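Local coordinates for malonyl CoA:acyl carrier protein malonyltransferase (Streptomyces coelicolor, PDB 1NM2), which probably transfers the malonyl group from malonyl-CoA to the holo acyl carrier protein, supplying malonyl units for fatty acid biosynthesis, at residues P15-D20 against V276-T281; A32-A37 against L64-I69; H97-I102 against R121-A126. One frame throughout, in Å; residues are numbered along the deposited sequence.

Contact 1: residues P15-D20 against V276-T281; sequences PGFLTD and VCPGGT
Phe17 meets Cys277 and Pro278 with one side of its ring, the CD1-CE1 bond. Cys277 SG makes a sulfur-aromatic contact at the ring edge, near the ring plane, 4.8 Å from the centroid of the Phe17 ring and 89° off the ring normal. Cys277 SG lies 3.6 Å from Phe17 CD1, its closest ring atom. SG reaches this edge because it stands anti to the backbone N of Cys277 (chi1 178°). The proline ring makes the apolar part. Pro278 CB lies 3.7 Å from Phe17 CD1, and Pro278 CD lies 3.9 Å from Phe17 CE1. The peptide bond before Pro278 is cis, and CB of both Cys277 and Pro278 points toward segment 15-20. The two segments share no polar bond; Cys277 N is hydrogen-bonded to Ser71 OG. Within 15-20, a type I turn runs from Gly16 to Thr19, and Gly16 O accepts from both Thr19 N and Thr19 OG1, the latter at 2.8 Å. Leu63 and Ala67 of helix 57-75 also touch Phe17. The contact joins the turn that leads into helix 19-22 to the loop after strand 272-275. It is apolar packing with a sulfur at the ring edge, with no charged group taking part.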
loop_
_atom_site.group_PDB
_atom_site.type_symbol
_atom_site.label_atom_id
_atom_site.label_comp_id
_atom_site.label_asym_id
_atom_site.label_seq_id
_atom_site.Cartn_x
_atom_site.Cartn_y
_atom_site.Cartn_z
ATOM N N PRO A 15 3.139 -15.765 -4.885
ATOM C CA PRO A 15 2.497 -16.698 -5.815
ATOM C C PRO A 15 1.360 -17.508 -5.194
ATOM O O PRO A 15 1.524 -18.100 -4.128
ATOM C CB PRO A 15 3.657 -17.586 -6.261
ATOM C CG PRO A 15 4.830 -16.665 -6.192
ATOM C CD PRO A 15 4.598 -15.970 -4.869
ATOM N N GLY A 16 0.212 -17.518 -5.869
ATOM C CA GLY A 16 -0.945 -18.268 -5.407
ATOM C C GLY A 16 -1.676 -17.784 -4.163
ATOM O O GLY A 16 -2.564 -18.479 -3.662
ATOM N N PHE A 17 -1.346 -16.595 -3.674
ATOM C CA PHE A 17 -1.978 -16.086 -2.458
ATOM C C PHE A 17 -3.487 -15.868 -2.516
ATOM O O PHE A 17 -4.154 -15.900 -1.486
ATOM C CB PHE A 17 -1.288 -14.786 -2.014
ATOM C CG PHE A 17 -1.846 -13.542 -2.649
ATOM C CD1 PHE A 17 -2.853 -12.812 -2.013
ATOM C CD2 PHE A 17 -1.368 -13.095 -3.879
ATOM C CE1 PHE A 17 -3.374 -11.657 -2.594
ATOM C CE2 PHE A 17 -1.887 -11.938 -4.471
ATOM C CZ PHE A 17 -2.891 -11.220 -3.826
ATOM N N LEU A 18 -4.031 -15.659 -3.709
ATOM C CA LEU A 18 -5.463 -15.408 -3.851
ATOM C C LEU A 18 -6.301 -16.682 -4.002
ATOM O O LEU A 18 -7.528 -16.641 -3.897
ATOM C CB LEU A 18 -5.694 -14.491 -5.057
ATOM C CG LEU A 18 -6.986 -13.672 -5.143
ATOM C CD1 LEU A 18 -7.102 -12.740 -3.945
ATOM C CD2 LEU A 18 -6.989 -12.872 -6.443
ATOM N N THR A 19 -5.634 -17.809 -4.238
ATOM C CA THR A 19 -6.305 -19.093 -4.439
ATOM C C THR A 19 -7.492 -19.398 -3.519
ATOM O O THR A 19 -8.614 -19.592 -3.995
ATOM C CB THR A 19 -5.300 -20.265 -4.339
ATOM O OG1 THR A 19 -4.228 -20.056 -5.266
ATOM C CG2 THR A 19 -5.984 -21.578 -4.675
ATOM N N ASP A 20 -7.252 -19.449 -2.210
ATOM C CA ASP A 20 -8.323 -19.755 -1.265
ATOM C C ASP A 20 -9.451 -18.726 -1.293
ATOM O O ASP A 20 -10.619 -19.069 -1.085
ATOM C CB ASP A 20 -7.762 -19.871 0.157
ATOM C CG ASP A 20 -6.914 -21.121 0.354
ATOM O OD1 ASP A 20 -6.354 -21.298 1.458
ATOM O OD2 ASP A 20 -6.816 -21.927 -0.594
ATOM N N VAL A 276 -6.039 -6.195 5.633
ATOM C CA VAL A 276 -6.682 -7.055 4.646
ATOM C C VAL A 276 -5.668 -7.897 3.879
ATOM O O VAL A 276 -4.460 -7.730 4.036
ATOM C CB VAL A 276 -7.546 -6.231 3.645
ATOM C CG1 VAL A 276 -8.655 -5.513 4.409
ATOM C CG2 VAL A 276 -6.672 -5.220 2.881
ATOM N N CYS A 277 -6.167 -8.813 3.058
ATOM C CA CYS A 277 -5.308 -9.694 2.280
ATOM C C CYS A 277 -4.544 -8.930 1.205
ATOM O O CYS A 277 -5.106 -8.076 0.519
ATOM C CB CYS A 277 -6.154 -10.795 1.631
ATOM S SG CYS A 277 -5.224 -11.923 0.581
ATOM N N PRO A 278 -3.247 -9.229 1.031
ATOM C CA PRO A 278 -2.428 -10.214 1.747
ATOM C C PRO A 278 -1.727 -9.559 2.939
ATOM O O PRO A 278 -0.804 -8.766 2.765
ATOM C CB PRO A 278 -1.454 -10.678 0.673
ATOM C CG PRO A 278 -1.178 -9.396 -0.063
ATOM C CD PRO A 278 -2.548 -8.744 -0.176
ATOM N N GLY A 279 -2.169 -9.900 4.145
ATOM C CA GLY A 279 -1.600 -9.301 5.338
ATOM C C GLY A 279 -0.288 -9.859 5.846
ATOM O O GLY A 279 0.225 -10.860 5.341
ATOM N N GLY A 280 0.249 -9.196 6.867
ATOM C CA GLY A 280 1.503 -9.620 7.457
ATOM C C GLY A 280 2.500 -8.481 7.619
ATOM O O GLY A 280 3.033 -8.270 8.707
ATOM N N THR A 281 2.740 -7.738 6.544
ATOM C CA THR A 281 3.693 -6.634 6.570
ATOM C C THR A 281 3.288 -5.473 7.481
ATOM O O THR A 281 4.054 -5.083 8.362
ATOM C CB THR A 281 3.942 -6.085 5.146
ATOM O OG1 THR A 281 2.701 -5.658 4.575
ATOM C CG2 THR A 281 4.554 -7.166 4.259
#

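Contact 2: residues A32-A37 against L64-I69; sequences AAWSDA and LVAAGI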
loop_
_atom_site.group_PDB
_atom_site.type_symbol
_atom_site.label_atom_id
_atom_site.label_comp_id
_atom_site.label_asym_id
_atom_site.label_seq_id
_atom_site.Cartn_x
_atom_site.Cartn_y
_atom_site.Cartn_z
ATOM N N ALA A 32 -13.577 -11.889 -11.986
ATOM C CA ALA A 32 -13.663 -11.999 -13.439
ATOM C C ALA A 32 -14.210 -10.703 -14.040
ATOM O O ALA A 32 -13.721 -10.227 -15.065
ATOM C CB ALA A 32 -14.560 -13.182 -13.829
ATOM N N ALA A 33 -15.235 -10.137 -13.412
ATOM C CA ALA A 33 -15.818 -8.889 -13.904
ATOM C C ALA A 33 -14.778 -7.773 -13.812
ATOM O O ALA A 33 -14.693 -6.926 -14.703
ATOM C CB ALA A 33 -17.054 -8.527 -13.091
ATOM N N TRP A 34 -13.995 -7.768 -12.733
ATOM C CA TRP A 34 -12.950 -6.757 -12.575
ATOM C C TRP A 34 -11.916 -6.946 -13.677
ATOM O O TRP A 34 -11.499 -5.982 -14.323
ATOM C CB TRP A 34 -12.263 -6.877 -11.210
ATOM C CG TRP A 34 -13.137 -6.540 -10.034
ATOM C CD1 TRP A 34 -14.235 -5.722 -10.029
ATOM C CD2 TRP A 34 -12.931 -6.942 -8.678
ATOM N NE1 TRP A 34 -14.720 -5.591 -8.748
ATOM C CE2 TRP A 34 -13.937 -6.329 -7.900
ATOM C CE3 TRP A 34 -11.988 -7.761 -8.041
ATOM C CZ2 TRP A 34 -14.028 -6.507 -6.517
ATOM C CZ3 TRP A 34 -12.079 -7.937 -6.665
ATOM C CH2 TRP A 34 -13.092 -7.313 -5.920
ATOM N N SER A 35 -11.507 -8.195 -13.890
ATOM C CA SER A 35 -10.528 -8.509 -14.920
ATOM C C SER A 35 -10.972 -7.967 -16.279
ATOM O O SER A 35 -10.176 -7.355 -16.997
ATOM C CB SER A 35 -10.307 -10.026 -15.003
ATOM O OG SER A 35 -9.744 -10.527 -13.796
ATOM N N ASP A 36 -12.238 -8.186 -16.630
ATOM C CA ASP A 36 -12.751 -7.693 -17.908
ATOM C C ASP A 36 -12.727 -6.172 -17.962
ATOM O O ASP A 36 -12.484 -5.587 -19.016
ATOM C CB ASP A 36 -14.189 -8.165 -18.161
ATOM C CG ASP A 36 -14.302 -9.670 -18.305
ATOM O OD1 ASP A 36 -13.335 -10.312 -18.763
ATOM O OD2 ASP A 36 -15.375 -10.212 -17.970
ATOM N N ALA A 37 -12.972 -5.531 -16.825
ATOM C CA ALA A 37 -12.992 -4.074 -16.780
ATOM C C ALA A 37 -11.623 -3.421 -16.951
ATOM O O ALA A 37 -11.520 -2.347 -17.542
ATOM C CB ALA A 37 -13.629 -3.599 -15.481
ATOM N N LEU A 64 -3.190 -6.459 -5.881
ATOM C CA LEU A 64 -3.239 -6.162 -4.453
ATOM C C LEU A 64 -4.549 -5.488 -4.064
ATOM O O LEU A 64 -5.132 -5.809 -3.028
ATOM C CB LEU A 64 -2.060 -5.259 -4.054
ATOM C CG LEU A 64 -0.707 -5.966 -3.926
ATOM C CD1 LEU A 64 0.423 -4.954 -3.875
ATOM C CD2 LEU A 64 -0.725 -6.829 -2.672
ATOM N N VAL A 65 -5.015 -4.560 -4.895
ATOM C CA VAL A 65 -6.258 -3.845 -4.609
ATOM C C VAL A 65 -7.463 -4.789 -4.652
ATOM O O VAL A 65 -8.333 -4.741 -3.779
ATOM C CB VAL A 65 -6.471 -2.672 -5.600
ATOM C CG1 VAL A 65 -7.806 -1.993 -5.331
ATOM C CG2 VAL A 65 -5.335 -1.639 -5.447
ATOM N N ALA A 66 -7.506 -5.655 -5.660
ATOM C CA ALA A 66 -8.602 -6.609 -5.783
ATOM C C ALA A 66 -8.616 -7.546 -4.584
ATOM O O ALA A 66 -9.681 -7.911 -4.086
ATOM C CB ALA A 66 -8.463 -7.412 -7.072
ATOM N N ALA A 67 -7.433 -7.943 -4.124
ATOM C CA ALA A 67 -7.331 -8.838 -2.972
ATOM C C ALA A 67 -7.873 -8.162 -1.712
ATOM O O ALA A 67 -8.594 -8.781 -0.929
ATOM C CB ALA A 67 -5.872 -9.252 -2.754
ATOM N N GLY A 68 -7.516 -6.893 -1.530
ATOM C CA GLY A 68 -7.966 -6.139 -0.371
ATOM C C GLY A 68 -9.465 -5.909 -0.365
ATOM O O GLY A 68 -10.130 -6.074 0.666
ATOM N N ILE A 69 -10.006 -5.523 -1.515
ATOM C CA ILE A 69 -11.439 -5.288 -1.627
ATOM C C ILE A 69 -12.193 -6.599 -1.416
ATOM O O ILE A 69 -13.210 -6.638 -0.719
ATOM C CB ILE A 69 -11.815 -4.731 -3.015
ATOM C CG1 ILE A 69 -11.166 -3.358 -3.222
ATOM C CG2 ILE A 69 -13.326 -4.624 -3.134
ATOM C CD1 ILE A 69 -11.326 -2.803 -4.615
#
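Trp34 reaches from helix 27-38 to Ala66 and Ile69 of helix 57-75. Its CB points at the partner helix, and CG stands anti to the carbonyl carbon of Trp34 (chi1 -67°). This turns the indole toward helix 57-75; the nearest CA atoms, of Trp34 and Ala66, are 8.1 Å apart. In the six-membered ring, Trp34 CE3 lies 3.7 Å from Ala66 CB. The next atom, CZ3, also touches that methyl group, and Trp34 CZ3 is 3.5 Å from Ala66 O. This carbonyl approaches the ring obliquely. At the far end, Trp34 CH2 and Trp34 CZ2 each lie 3.9 Å from Ile69 CG2, so the methyl group bridges two ring carbons. The side chains of Trp34 and Ile69 cross at a slant. On the pyrrole side, NE1 donates a hydrogen bond to Asp113 OD2 at the start of helix 113-132. Leu117 of that helix and Leu42 of helix 42-47 also touch the Trp34 side chain. Trp34 thus links helices 27-38, 42-47, 57-75 and 113-132 of the acyltransferase fold. The benzene half packs against two methyl groups and the Ala66 carbonyl oxygen, while the buried N-H is satisfied by a carboxylate; this combination should limit rotation of the indole.

Contact 3: residues H97-I102 against R121-A126; sequences HSVGEI and RRRGLA. With ACY (acetic acid), chain D.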
loop_
_atom_site.group_PDB
_atom_site.type_symbol
_atom_site.label_atom_id
_atom_site.label_comp_id
_atom_site.label_asym_id
_atom_site.label_seq_id
_atom_site.Cartn_x
_atom_site.Cartn_y
_atom_site.Cartn_z
ATOM N N HIS A 97 -0.788 1.288 2.682
ATOM C CA HIS A 97 0.579 1.619 2.306
ATOM C C HIS A 97 0.732 1.748 0.788
ATOM O O HIS A 97 0.683 0.758 0.067
ATOM C CB HIS A 97 1.536 0.551 2.851
ATOM C CG HIS A 97 2.953 1.018 2.973
ATOM N ND1 HIS A 97 3.777 1.198 1.882
ATOM C CD2 HIS A 97 3.679 1.377 4.058
ATOM C CE1 HIS A 97 4.951 1.647 2.291
ATOM N NE2 HIS A 97 4.918 1.765 3.607
ATOM N N SER A 98 0.914 2.982 0.328
ATOM C CA SER A 98 1.075 3.294 -1.092
ATOM C C SER A 98 -0.125 2.821 -1.920
ATOM O O SER A 98 -1.151 3.496 -1.955
ATOM C CB SER A 98 2.369 2.673 -1.629
ATOM O OG SER A 98 2.722 3.269 -2.868
ATOM N N VAL A 99 -0.006 1.677 -2.588
ATOM C CA VAL A 99 -1.125 1.168 -3.384
ATOM C C VAL A 99 -2.306 0.882 -2.456
ATOM O O VAL A 99 -3.469 0.971 -2.860
ATOM C CB VAL A 99 -0.777 -0.149 -4.135
ATOM C CG1 VAL A 99 0.476 0.032 -4.959
ATOM C CG2 VAL A 99 -0.611 -1.286 -3.149
ATOM N N GLY A 100 -1.996 0.541 -1.210
ATOM C CA GLY A 100 -3.039 0.249 -0.241
ATOM C C GLY A 100 -3.938 1.445 0.022
ATOM O O GLY A 100 -5.031 1.296 0.572
ATOM N N GLU A 101 -3.481 2.635 -0.363
ATOM C CA GLU A 101 -4.274 3.851 -0.169
ATOM C C GLU A 101 -5.487 3.858 -1.087
ATOM O O GLU A 101 -6.528 4.427 -0.752
ATOM C CB GLU A 101 -3.451 5.108 -0.460
ATOM C CG GLU A 101 -2.320 5.374 0.509
ATOM C CD GLU A 101 -2.098 6.863 0.711
ATOM O OE1 GLU A 101 -2.475 7.371 1.790
ATOM O OE2 GLU A 101 -1.564 7.524 -0.210
ATOM N N ILE A 102 -5.341 3.258 -2.264
ATOM C CA ILE A 102 -6.454 3.203 -3.196
ATOM C C ILE A 102 -7.453 2.210 -2.618
ATOM O O ILE A 102 -8.655 2.438 -2.659
ATOM C CB ILE A 102 -6.005 2.745 -4.612
ATOM C CG1 ILE A 102 -5.185 3.848 -5.292
ATOM C CG2 ILE A 102 -7.226 2.432 -5.473
ATOM C CD1 ILE A 102 -3.852 4.140 -4.640
ATOM N N ARG A 121 -4.785 0.328 -12.033
ATOM C CA ARG A 121 -4.247 -0.359 -13.207
ATOM C C ARG A 121 -3.382 0.705 -13.901
ATOM O O ARG A 121 -2.256 0.441 -14.307
ATOM C CB ARG A 121 -5.385 -0.782 -14.147
ATOM C CG ARG A 121 -5.146 -2.022 -15.026
ATOM C CD ARG A 121 -3.715 -2.212 -15.506
ATOM N NE ARG A 121 -3.664 -2.845 -16.824
ATOM C CZ ARG A 121 -2.714 -3.686 -17.227
ATOM N NH1 ARG A 121 -1.720 -4.018 -16.414
ATOM N NH2 ARG A 121 -2.748 -4.187 -18.456
ATOM N N ARG A 122 -3.925 1.915 -14.019
ATOM C CA ARG A 122 -3.204 3.025 -14.643
ATOM C C ARG A 122 -2.012 3.439 -13.778
ATOM O O ARG A 122 -0.957 3.816 -14.290
ATOM C CB ARG A 122 -4.138 4.224 -14.838
ATOM C CG ARG A 122 -5.259 3.978 -15.836
ATOM C CD ARG A 122 -4.697 3.791 -17.239
ATOM N NE ARG A 122 -5.717 3.387 -18.202
ATOM C CZ ARG A 122 -5.505 3.298 -19.512
ATOM N NH1 ARG A 122 -4.308 3.590 -20.010
ATOM N NH2 ARG A 122 -6.484 2.910 -20.322
ATOM N N ARG A 123 -2.188 3.374 -12.463
ATOM C CA ARG A 123 -1.118 3.725 -11.540
ATOM C C ARG A 123 0.082 2.819 -11.798
ATOM O O ARG A 123 1.207 3.295 -11.965
ATOM C CB ARG A 123 -1.588 3.548 -10.088
ATOM C CG ARG A 123 -0.585 4.010 -9.019
ATOM C CD ARG A 123 -1.140 3.731 -7.624
ATOM N NE ARG A 123 -0.412 4.405 -6.554
ATOM C CZ ARG A 123 0.670 3.926 -5.947
ATOM N NH1 ARG A 123 1.177 2.750 -6.299
ATOM N NH2 ARG A 123 1.237 4.621 -4.968
ATOM N N GLY A 124 -0.169 1.514 -11.833
ATOM C CA GLY A 124 0.899 0.552 -12.053
ATOM C C GLY A 124 1.608 0.674 -13.390
ATOM O O GLY A 124 2.831 0.551 -13.464
ATOM N N LEU A 125 0.843 0.894 -14.454
ATOM C CA LEU A 125 1.418 1.045 -15.781
ATOM C C LEU A 125 2.240 2.329 -15.837
ATOM O O LEU A 125 3.366 2.324 -16.323
ATOM C CB LEU A 125 0.310 1.092 -16.839
ATOM C CG LEU A 125 -0.489 -0.201 -17.063
ATOM C CD1 LEU A 125 -1.765 0.101 -17.828
ATOM C CD2 LEU A 125 0.366 -1.210 -17.819
ATOM N N ALA A 126 1.683 3.423 -15.318
ATOM C CA ALA A 126 2.369 4.714 -15.329
ATOM C C ALA A 126 3.693 4.701 -14.583
ATOM O O ALA A 126 4.672 5.290 -15.040
ATOM C CB ALA A 126 1.457 5.803 -14.747
HETATM C C ACY D . 4.461 1.595 -4.803
HETATM O O ACY D . 4.491 0.494 -5.494
HETATM O OXT ACY D . 3.674 2.588 -4.966
HETATM C CH3 ACY D . 5.494 1.645 -3.688
#
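A type II' turn from His97 to Gly100 puts Ser98 at phi 58° and psi -100°, and helix 100-107 follows it. Ser98, Val99 and Ile102 all meet Arg123, which comes across from helix 113-132. The arginine chain is extended from CG to NE, with CG anti to the backbone N (chi1 -175°), and this carries the guanidinium to the turn. Arg123 NH2 donates to Ser98 OG at 2.9 Å. The bond is bent, and the hydroxyl oxygen lies out of the guanidinium plane. The Ser98-Val99 backbone lies over one face of that group. Val99 CG1 approaches Arg123 NH1 to 3.1 Å. Farther back, Ile102 CD1 packs 3.9 Å from Arg123 NE.

The strained turn between strand 93-96 and the helix fits the GxSxG nucleophile elbow of acyltransferases with an alpha/beta hydrolase-like core. Ser98 is probably the nucleophile, as in FabD relatives, and its OG is also hydrogen-bonded to His202 NE2.

An acetate, probably from the crystallisation liquor, is bound here and mimics a malonyl group. Its OXT lies at the edge of the guanidinium and accepts from both Arg123 NH1 (2.8 Å) and Arg123 NH2 (3.2 Å). Ser98 OG and ACY OXT are modelled only 2.4 Å apart, doubtfully short for an ordinary hydrogen bond. This is consistent with Arg123 binding the free carboxylate of the malonyl group, as in related acyltransferases. Gln61 OE1 accepts from Arg123 NH1 as well, a second-shell bond that helps to fix the guanidinium. Ser98 N is hydrogen-bonded to Asn232 OD1.

In the fold
From the N terminus, strand 3-7 leads to 15-20, where contact 1 opens. It closes only at 276-281, after most of the chain, so contacts 2 and 3 both lie within its span. Contact 2 closes a short, mainly helical loop between helices 27-38 and 57-75. Contact 3 opens after that, at the end of strand 93-96, and closes on helix 113-132. Contacts 2 and 3 follow in series, and none cross. Helix 57-75, part of contact 2, links contacts 1 and 3: Ala67 touches Phe17 and Leu64 touches Pro278 of contact 1, while Leu64 and Val65 touch Val99 of contact 3. Loops at the parallel sheet are thereby tied to the helices beside it.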